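Long-range contact in putative thioesterase II (PDB 3BBJ), which probably hydrolyses acyl thioesters, perhaps acyl-CoA, as a double-hotdog member of the acyl-CoA thioesterase family: residues 36-48 against 190-202. Residues are numbered along the deposited sequence; the frame is centred on the assembly and turned at random.
Sequences MNGGYLMTVLQRS and DPLAFLPLAVDAL
Helix 38-48 and helix 191-198 pack against each other in the buried middle of the chain, running roughly antiparallel, at 143°, with their axes 7.3 Å apart at the closest. Gly39 lies across from Leu197 and Pro196, and the CA atoms of Gly39 and Leu197 come within 3.9 Å; a beta carbon on Gly39 would collide with the Leu197 backbone. At the start of helix 38-48, Asn37 is the N-cap: its OD1 accepts from Tyr40 N, while ND2 donates to Asp200 O at 3.1 Å, with the acceptor almost in the amide plane. With CG anti to the backbone N (chi1 165°), the amide is placed where its two ends can serve Tyr40 N and Asp200 O. Replacing Asn37 by an alanine removes both ends of the amide, and Tyr40 N would probably lose its side-chain cap and Asp200 O this donor. Asp200 also receives the Gly39 N-H at 3.0 Å, on the anti lone pair of OD2; its OD1 is held by Gln266. Such a pairing fits a double hotdog, in which each half wraps its sheet around a central helix: 38-48 belongs to the N-terminal thioesterase domain, 191-198 to the C-terminal one. Pro196 fills the middle of the interface, its CB 3.9 Å from CB of Met42 (a selenomethionine in the crystal) and its CG beside Thr43 OG1. Thr43 OG1 itself donates to Gly39 O, which Thr43 N reaches from the opposite face. The extended Gln46 chain crosses Pro196 at about a right angle, bringing OE1 to 3.3 Å from Pro196 CG, and NE2 donates to Leu192 O from above the carbonyl plane. Close by, a water donates to both Thr43 O and Ala193 O, bridging the two backbones.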
HETATM    1  N   MSE A  36      -5.462   6.483 -20.381  1.00 48.47           N
HETATM    2  CA  MSE A  36      -6.062   5.206 -20.000  1.00 46.90           C
HETATM    3  C   MSE A  36      -6.281   5.093 -18.498  1.00 46.93           C
HETATM    4  O   MSE A  36      -5.476   5.550 -17.689  1.00 47.13           O
HETATM    5  CB  MSE A  36      -5.138   4.090 -20.419  1.00 47.70           C
HETATM    6  CG  MSE A  36      -5.006   3.963 -21.903  1.00 47.56           C
HETATM    7 SE   MSE A  36      -6.546   3.050 -22.559  0.75 40.93          SE
HETATM    8  CE  MSE A  36      -6.342   3.533 -24.296  1.00 49.56           C
ATOM      9  N   ASN A  37      -7.380   4.463 -18.119  1.00 48.36           N
ATOM     10  CA  ASN A  37      -7.634   4.141 -16.713  1.00 48.19           C
ATOM     11  C   ASN A  37      -6.453   3.304 -16.140  1.00 48.16           C
ATOM     12  O   ASN A  37      -5.939   2.382 -16.808  1.00 48.40           O
ATOM     13  CB  ASN A  37      -8.966   3.391 -16.597  1.00 47.48           C
ATOM     14  CG  ASN A  37      -9.142   2.707 -15.250  1.00 50.39           C
ATOM     15  OD1 ASN A  37      -8.849   1.515 -15.108  1.00 49.11           O
ATOM     16  ND2 ASN A  37      -9.616   3.455 -14.260  1.00 42.71           N
ATOM     17  N   GLY A  38      -6.027   3.646 -14.917  1.00 46.50           N
ATOM     18  CA  GLY A  38      -4.896   3.007 -14.264  1.00 45.79           C
ATOM     19  C   GLY A  38      -5.100   1.520 -14.002  1.00 45.79           C
ATOM     20  O   GLY A  38      -4.192   0.719 -14.225  1.00 47.77           O
ATOM     21  N   GLY A  39      -6.289   1.149 -13.540  1.00 45.31           N
ATOM     22  CA  GLY A  39      -6.614  -0.245 -13.263  1.00 46.92           C
ATOM     23  C   GLY A  39      -6.502  -1.155 -14.472  1.00 48.42           C
ATOM     24  O   GLY A  39      -6.151  -2.335 -14.349  1.00 49.14           O
ATOM     25  N   TYR A  40      -6.815  -0.613 -15.641  1.00 48.90           N
ATOM     26  CA  TYR A  40      -6.690  -1.372 -16.881  1.00 50.22           C
ATOM     27  C   TYR A  40      -5.222  -1.694 -17.178  1.00 48.17           C
ATOM     28  O   TYR A  40      -4.903  -2.802 -17.588  1.00 46.82           O
ATOM     29  CB  TYR A  40      -7.361  -0.607 -18.042  1.00 52.42           C
ATOM     30  CG  TYR A  40      -7.095  -1.206 -19.416  1.00 53.33           C
ATOM     31  CD1 TYR A  40      -7.637  -2.429 -19.786  1.00 49.89           C
ATOM     32  CD2 TYR A  40      -6.285  -0.538 -20.334  1.00 57.12           C
ATOM     33  CE1 TYR A  40      -7.381  -2.962 -21.031  1.00 55.99           C
ATOM     34  CE2 TYR A  40      -6.025  -1.065 -21.578  1.00 59.26           C
ATOM     35  CZ  TYR A  40      -6.570  -2.273 -21.931  1.00 54.43           C
ATOM     36  OH  TYR A  40      -6.310  -2.776 -23.195  1.00 53.31           O
ATOM     37  N   LEU A  41      -4.341  -0.729 -16.945  1.00 47.91           N
ATOM     38  CA  LEU A  41      -2.907  -0.911 -17.151  1.00 48.20           C
ATOM     39  C   LEU A  41      -2.332  -1.882 -16.113  1.00 49.13           C
ATOM     40  O   LEU A  41      -1.356  -2.599 -16.381  1.00 48.20           O
ATOM     41  CB  LEU A  41      -2.171   0.422 -17.065  1.00 48.52           C
ATOM     42  CG  LEU A  41      -2.668   1.607 -17.906  1.00 48.58           C
ATOM     43  CD1 LEU A  41      -1.733   2.758 -17.687  1.00 47.21           C
ATOM     44  CD2 LEU A  41      -2.762   1.293 -19.410  1.00 42.73           C
HETATM   45  N   MSE A  42      -2.939  -1.902 -14.920  1.00 48.87           N
HETATM   46  CA  MSE A  42      -2.554  -2.867 -13.887  1.00 47.51           C
HETATM   47  C   MSE A  42      -2.872  -4.309 -14.294  1.00 47.79           C
HETATM   48  O   MSE A  42      -2.059  -5.210 -14.097  1.00 46.87           O
HETATM   49  CB  MSE A  42      -3.210  -2.512 -12.556  1.00 46.40           C
HETATM   50  CG  MSE A  42      -2.450  -1.372 -11.819  1.00 51.13           C
HETATM   51 SE   MSE A  42      -3.417  -0.506 -10.378  0.75 43.00          SE
HETATM   52  CE  MSE A  42      -4.283  -2.064  -9.618  1.00 55.67           C
ATOM     53  N   THR A  43      -4.047  -4.492 -14.881  1.00 48.56           N
ATOM     54  CA  THR A  43      -4.561  -5.777 -15.313  1.00 48.72           C
ATOM     55  C   THR A  43      -3.614  -6.428 -16.315  1.00 49.46           C
ATOM     56  O   THR A  43      -3.321  -7.629 -16.245  1.00 49.95           O
ATOM     57  CB  THR A  43      -5.970  -5.584 -15.951  1.00 50.31           C
ATOM     58  OG1 THR A  43      -6.922  -5.240 -14.925  1.00 49.92           O
ATOM     59  CG2 THR A  43      -6.424  -6.830 -16.650  1.00 51.37           C
ATOM     60  N   VAL A  44      -3.140  -5.606 -17.241  1.00 50.07           N
ATOM     61  CA  VAL A  44      -2.203  -6.025 -18.277  1.00 48.85           C
ATOM     62  C   VAL A  44      -0.842  -6.368 -17.671  1.00 48.36           C
ATOM     63  O   VAL A  44      -0.227  -7.375 -18.040  1.00 49.98           O
ATOM     64  CB  VAL A  44      -2.063  -4.920 -19.355  1.00 49.21           C
ATOM     65  CG1 VAL A  44      -0.765  -5.070 -20.134  1.00 53.21           C
ATOM     66  CG2 VAL A  44      -3.270  -4.939 -20.295  1.00 47.96           C
ATOM     67  N   LEU A  45      -0.368  -5.539 -16.745  1.00 48.34           N
ATOM     68  CA  LEU A  45       0.904  -5.796 -16.100  1.00 47.62           C
ATOM     69  C   LEU A  45       0.793  -7.031 -15.219  1.00 47.30           C
ATOM     70  O   LEU A  45       1.724  -7.834 -15.164  1.00 48.33           O
ATOM     71  CB  LEU A  45       1.365  -4.601 -15.270  1.00 48.58           C
ATOM     72  CG  LEU A  45       1.860  -3.334 -15.976  1.00 49.65           C
ATOM     73  CD1 LEU A  45       2.519  -2.426 -14.916  1.00 45.89           C
ATOM     74  CD2 LEU A  45       2.844  -3.642 -17.117  1.00 48.48           C
ATOM     75  N   GLN A  46      -0.347  -7.211 -14.554  1.00 46.47           N
ATOM     76  CA  GLN A  46      -0.530  -8.402 -13.729  1.00 46.04           C
ATOM     77  C   GLN A  46      -0.344  -9.651 -14.564  1.00 46.42           C
ATOM     78  O   GLN A  46       0.267 -10.618 -14.091  1.00 47.22           O
ATOM     79  CB  GLN A  46      -1.906  -8.420 -13.037  1.00 46.17           C
ATOM     80  CG  GLN A  46      -2.157  -9.684 -12.186  1.00 42.59           C
ATOM     81  CD  GLN A  46      -3.449  -9.619 -11.376  1.00 47.71           C
ATOM     82  OE1 GLN A  46      -3.590  -8.790 -10.483  1.00 46.27           O
ATOM     83  NE2 GLN A  46      -4.389 -10.525 -11.671  1.00 48.04           N
ATOM     84  N   ARG A  47      -0.902  -9.637 -15.782  1.00 47.97           N
ATOM     85  CA  ARG A  47      -0.824 -10.787 -16.691  1.00 50.21           C
ATOM     86  C   ARG A  47       0.604 -11.142 -17.054  1.00 51.07           C
ATOM     87  O   ARG A  47       0.972 -12.313 -17.101  1.00 52.29           O
ATOM     88  CB  ARG A  47      -1.610 -10.526 -17.988  1.00 51.77           C
ATOM     89  CG  ARG A  47      -3.089 -10.746 -17.841  1.00 55.25           C
ATOM     90  CD  ARG A  47      -3.772 -11.076 -19.158  1.00 63.15           C
ATOM     91  NE  ARG A  47      -4.962 -11.889 -18.915  1.00 65.78           N
ATOM     92  CZ  ARG A  47      -6.163 -11.422 -18.576  1.00 71.08           C
ATOM     93  NH1 ARG A  47      -6.382 -10.124 -18.432  1.00 78.25           N
ATOM     94  NH2 ARG A  47      -7.162 -12.274 -18.367  1.00 77.73           N
ATOM     95  N   SER A  48       1.397 -10.114 -17.330  1.00 52.64           N
ATOM     96  CA  SER A  48       2.790 -10.298 -17.657  1.00 53.98           C
ATOM     97  C   SER A  48       3.541 -10.960 -16.514  1.00 53.86           C
ATOM     98  O   SER A  48       4.401 -11.810 -16.735  1.00 55.16           O
ATOM     99  CB  SER A  48       3.435  -8.946 -17.972  1.00 55.32           C
ATOM    100  OG  SER A  48       3.358  -8.055 -16.870  1.00 54.02           O
ATOM    101  N   ASP A 190     -12.916 -14.582 -15.272  1.00 58.48           N
ATOM    102  CA  ASP A 190     -11.878 -14.782 -14.274  1.00 57.77           C
ATOM    103  C   ASP A 190     -11.797 -13.564 -13.334  1.00 56.19           C
ATOM    104  O   ASP A 190     -11.095 -12.584 -13.620  1.00 53.96           O
ATOM    105  CB  ASP A 190     -10.520 -15.049 -14.923  1.00 59.07           C
ATOM    106  CG  ASP A 190      -9.423 -15.328 -13.890  1.00 63.65           C
ATOM    107  OD1 ASP A 190      -9.746 -15.846 -12.788  1.00 71.51           O
ATOM    108  OD2 ASP A 190      -8.239 -15.024 -14.178  1.00 64.39           O
ATOM    109  N   PRO A 191     -12.510 -13.629 -12.198  1.00 54.29           N
ATOM    110  CA  PRO A 191     -12.517 -12.556 -11.207  1.00 53.69           C
ATOM    111  C   PRO A 191     -11.132 -12.036 -10.829  1.00 51.27           C
ATOM    112  O   PRO A 191     -10.949 -10.836 -10.642  1.00 51.56           O
ATOM    113  CB  PRO A 191     -13.136 -13.226  -9.968  1.00 54.48           C
ATOM    114  CG  PRO A 191     -13.946 -14.312 -10.472  1.00 55.52           C
ATOM    115  CD  PRO A 191     -13.364 -14.757 -11.785  1.00 56.51           C
ATOM    116  N   LEU A 192     -10.171 -12.938 -10.723  1.00 49.96           N
ATOM    117  CA  LEU A 192      -8.835 -12.576 -10.261  1.00 49.97           C
ATOM    118  C   LEU A 192      -8.157 -11.650 -11.230  1.00 49.06           C
ATOM    119  O   LEU A 192      -7.397 -10.764 -10.825  1.00 48.38           O
ATOM    120  CB  LEU A 192      -7.988 -13.821 -10.056  1.00 48.89           C
ATOM    121  CG  LEU A 192      -8.470 -14.691  -8.901  1.00 49.43           C
ATOM    122  CD1 LEU A 192      -7.935 -16.126  -9.058  1.00 44.43           C
ATOM    123  CD2 LEU A 192      -8.039 -14.052  -7.574  1.00 45.08           C
ATOM    124  N   ALA A 193      -8.437 -11.864 -12.513  1.00 48.31           N
ATOM    125  CA  ALA A 193      -7.888 -11.034 -13.581  1.00 47.84           C
ATOM    126  C   ALA A 193      -8.465  -9.625 -13.510  1.00 46.43           C
ATOM    127  O   ALA A 193      -7.812  -8.664 -13.879  1.00 47.58           O
ATOM    128  CB  ALA A 193      -8.196 -11.672 -14.952  1.00 45.90           C
ATOM    129  N   PHE A 194      -9.694  -9.524 -13.006  1.00 47.31           N
ATOM    130  CA  PHE A 194     -10.470  -8.270 -12.972  1.00 46.25           C
ATOM    131  C   PHE A 194     -10.238  -7.432 -11.712  1.00 45.84           C
ATOM    132  O   PHE A 194     -10.493  -6.233 -11.714  1.00 47.38           O
ATOM    133  CB  PHE A 194     -11.958  -8.627 -13.114  1.00 46.64           C
ATOM    134  CG  PHE A 194     -12.923  -7.506 -12.777  1.00 44.36           C
ATOM    135  CD1 PHE A 194     -13.001  -6.371 -13.565  1.00 44.53           C
ATOM    136  CD2 PHE A 194     -13.815  -7.643 -11.712  1.00 46.10           C
ATOM    137  CE1 PHE A 194     -13.913  -5.353 -13.265  1.00 48.93           C
ATOM    138  CE2 PHE A 194     -14.739  -6.632 -11.402  1.00 44.44           C
ATOM    139  CZ  PHE A 194     -14.788  -5.487 -12.184  1.00 45.03           C
ATOM    140  N   LEU A 195      -9.748  -8.056 -10.641  1.00 45.76           N
ATOM    141  CA  LEU A 195      -9.508  -7.332  -9.383  1.00 44.50           C
ATOM    142  C   LEU A 195      -8.645  -6.069  -9.562  1.00 44.41           C
ATOM    143  O   LEU A 195      -9.009  -5.005  -9.062  1.00 44.25           O
ATOM    144  CB  LEU A 195      -8.941  -8.268  -8.300  1.00 44.78           C
ATOM    145  CG  LEU A 195      -9.922  -9.323  -7.754  1.00 44.69           C
ATOM    146  CD1 LEU A 195      -9.301 -10.182  -6.689  1.00 44.23           C
ATOM    147  CD2 LEU A 195     -11.179  -8.657  -7.201  1.00 50.69           C
ATOM    148  N   PRO A 196      -7.521  -6.168 -10.295  1.00 44.74           N
ATOM    149  CA  PRO A 196      -6.689  -4.960 -10.483  1.00 45.11           C
ATOM    150  C   PRO A 196      -7.406  -3.790 -11.165  1.00 45.97           C
ATOM    151  O   PRO A 196      -7.091  -2.610 -10.881  1.00 47.08           O
ATOM    152  CB  PRO A 196      -5.494  -5.453 -11.313  1.00 46.37           C
ATOM    153  CG  PRO A 196      -5.876  -6.825 -11.835  1.00 47.64           C
ATOM    154  CD  PRO A 196      -6.953  -7.371 -10.938  1.00 45.02           C
ATOM    155  N   LEU A 197      -8.368  -4.086 -12.044  1.00 44.92           N
ATOM    156  CA  LEU A 197      -9.206  -3.029 -12.623  1.00 45.50           C
ATOM    157  C   LEU A 197     -10.261  -2.574 -11.620  1.00 45.11           C
ATOM    158  O   LEU A 197     -10.494  -1.372 -11.444  1.00 45.69           O
ATOM    159  CB  LEU A 197      -9.899  -3.487 -13.923  1.00 46.27           C
ATOM    160  CG  LEU A 197     -10.924  -2.515 -14.555  1.00 45.21           C
ATOM    161  CD1 LEU A 197     -10.327  -1.151 -14.792  1.00 48.13           C
ATOM    162  CD2 LEU A 197     -11.468  -3.049 -15.855  1.00 44.37           C
ATOM    163  N   ALA A 198     -10.904  -3.541 -10.979  1.00 43.61           N
ATOM    164  CA  ALA A 198     -11.962  -3.283  -9.992  1.00 42.67           C
ATOM    165  C   ALA A 198     -11.541  -2.291  -8.920  1.00 43.65           C
ATOM    166  O   ALA A 198     -12.278  -1.375  -8.605  1.00 46.25           O
ATOM    167  CB  ALA A 198     -12.407  -4.588  -9.359  1.00 40.84           C
ATOM    168  N   VAL A 199     -10.338  -2.441  -8.385  1.00 44.82           N
ATOM    169  CA  VAL A 199      -9.861  -1.577  -7.305  1.00 45.28           C
ATOM    170  C   VAL A 199      -9.750  -0.106  -7.737  1.00 45.86           C
ATOM    171  O   VAL A 199      -9.692   0.783  -6.885  1.00 45.54           O
ATOM    172  CB  VAL A 199      -8.468  -2.042  -6.748  1.00 41.95           C
ATOM    173  CG1 VAL A 199      -8.473  -3.498  -6.374  1.00 45.95           C
ATOM    174  CG2 VAL A 199      -7.377  -1.817  -7.749  1.00 43.64           C
ATOM    175  N   ASP A 200      -9.666   0.127  -9.049  1.00 47.78           N
ATOM    176  CA  ASP A 200      -9.571   1.471  -9.633  1.00 48.21           C
ATOM    177  C   ASP A 200     -10.735   1.759 -10.573  1.00 46.75           C
ATOM    178  O   ASP A 200     -10.628   2.625 -11.436  1.00 47.81           O
ATOM    179  CB  ASP A 200      -8.263   1.638 -10.435  1.00 47.89           C
ATOM    180  CG  ASP A 200      -7.948   3.108 -10.752  1.00 51.21           C
ATOM    181  OD1 ASP A 200      -8.204   3.992  -9.902  1.00 56.53           O
ATOM    182  OD2 ASP A 200      -7.421   3.383 -11.840  1.00 51.00           O
ATOM    183  N   ALA A 201     -11.850   1.060 -10.406  1.00 45.95           N
ATOM    184  CA  ALA A 201     -12.983   1.238 -11.321  1.00 46.21           C
ATOM    185  C   ALA A 201     -14.110   2.103 -10.745  1.00 47.87           C
ATOM    186  O   ALA A 201     -15.205   2.156 -11.336  1.00 47.76           O
ATOM    187  CB  ALA A 201     -13.533  -0.137 -11.754  1.00 43.55           C
ATOM    188  N   LEU A 202     -13.849   2.784  -9.620  1.00 47.59           N
ATOM    189  CA  LEU A 202     -14.895   3.577  -8.950  1.00 48.35           C
ATOM    190  C   LEU A 202     -14.634   5.084  -9.022  1.00 47.50           C
ATOM    191  O   LEU A 202     -13.520   5.510  -9.340  1.00 47.89           O
ATOM    192  CB  LEU A 202     -14.991   3.176  -7.482  1.00 50.49           C
ATOM    193  CG  LEU A 202     -14.900   1.705  -7.094  1.00 49.05           C
ATOM    194  CD1 LEU A 202     -14.479   1.621  -5.616  1.00 49.02           C
ATOM    195  CD2 LEU A 202     -16.237   0.973  -7.379  1.00 43.16           C
TER
HETATM  196  O   HOH W   1      -5.444  -9.752 -15.316  1.00 48.41           O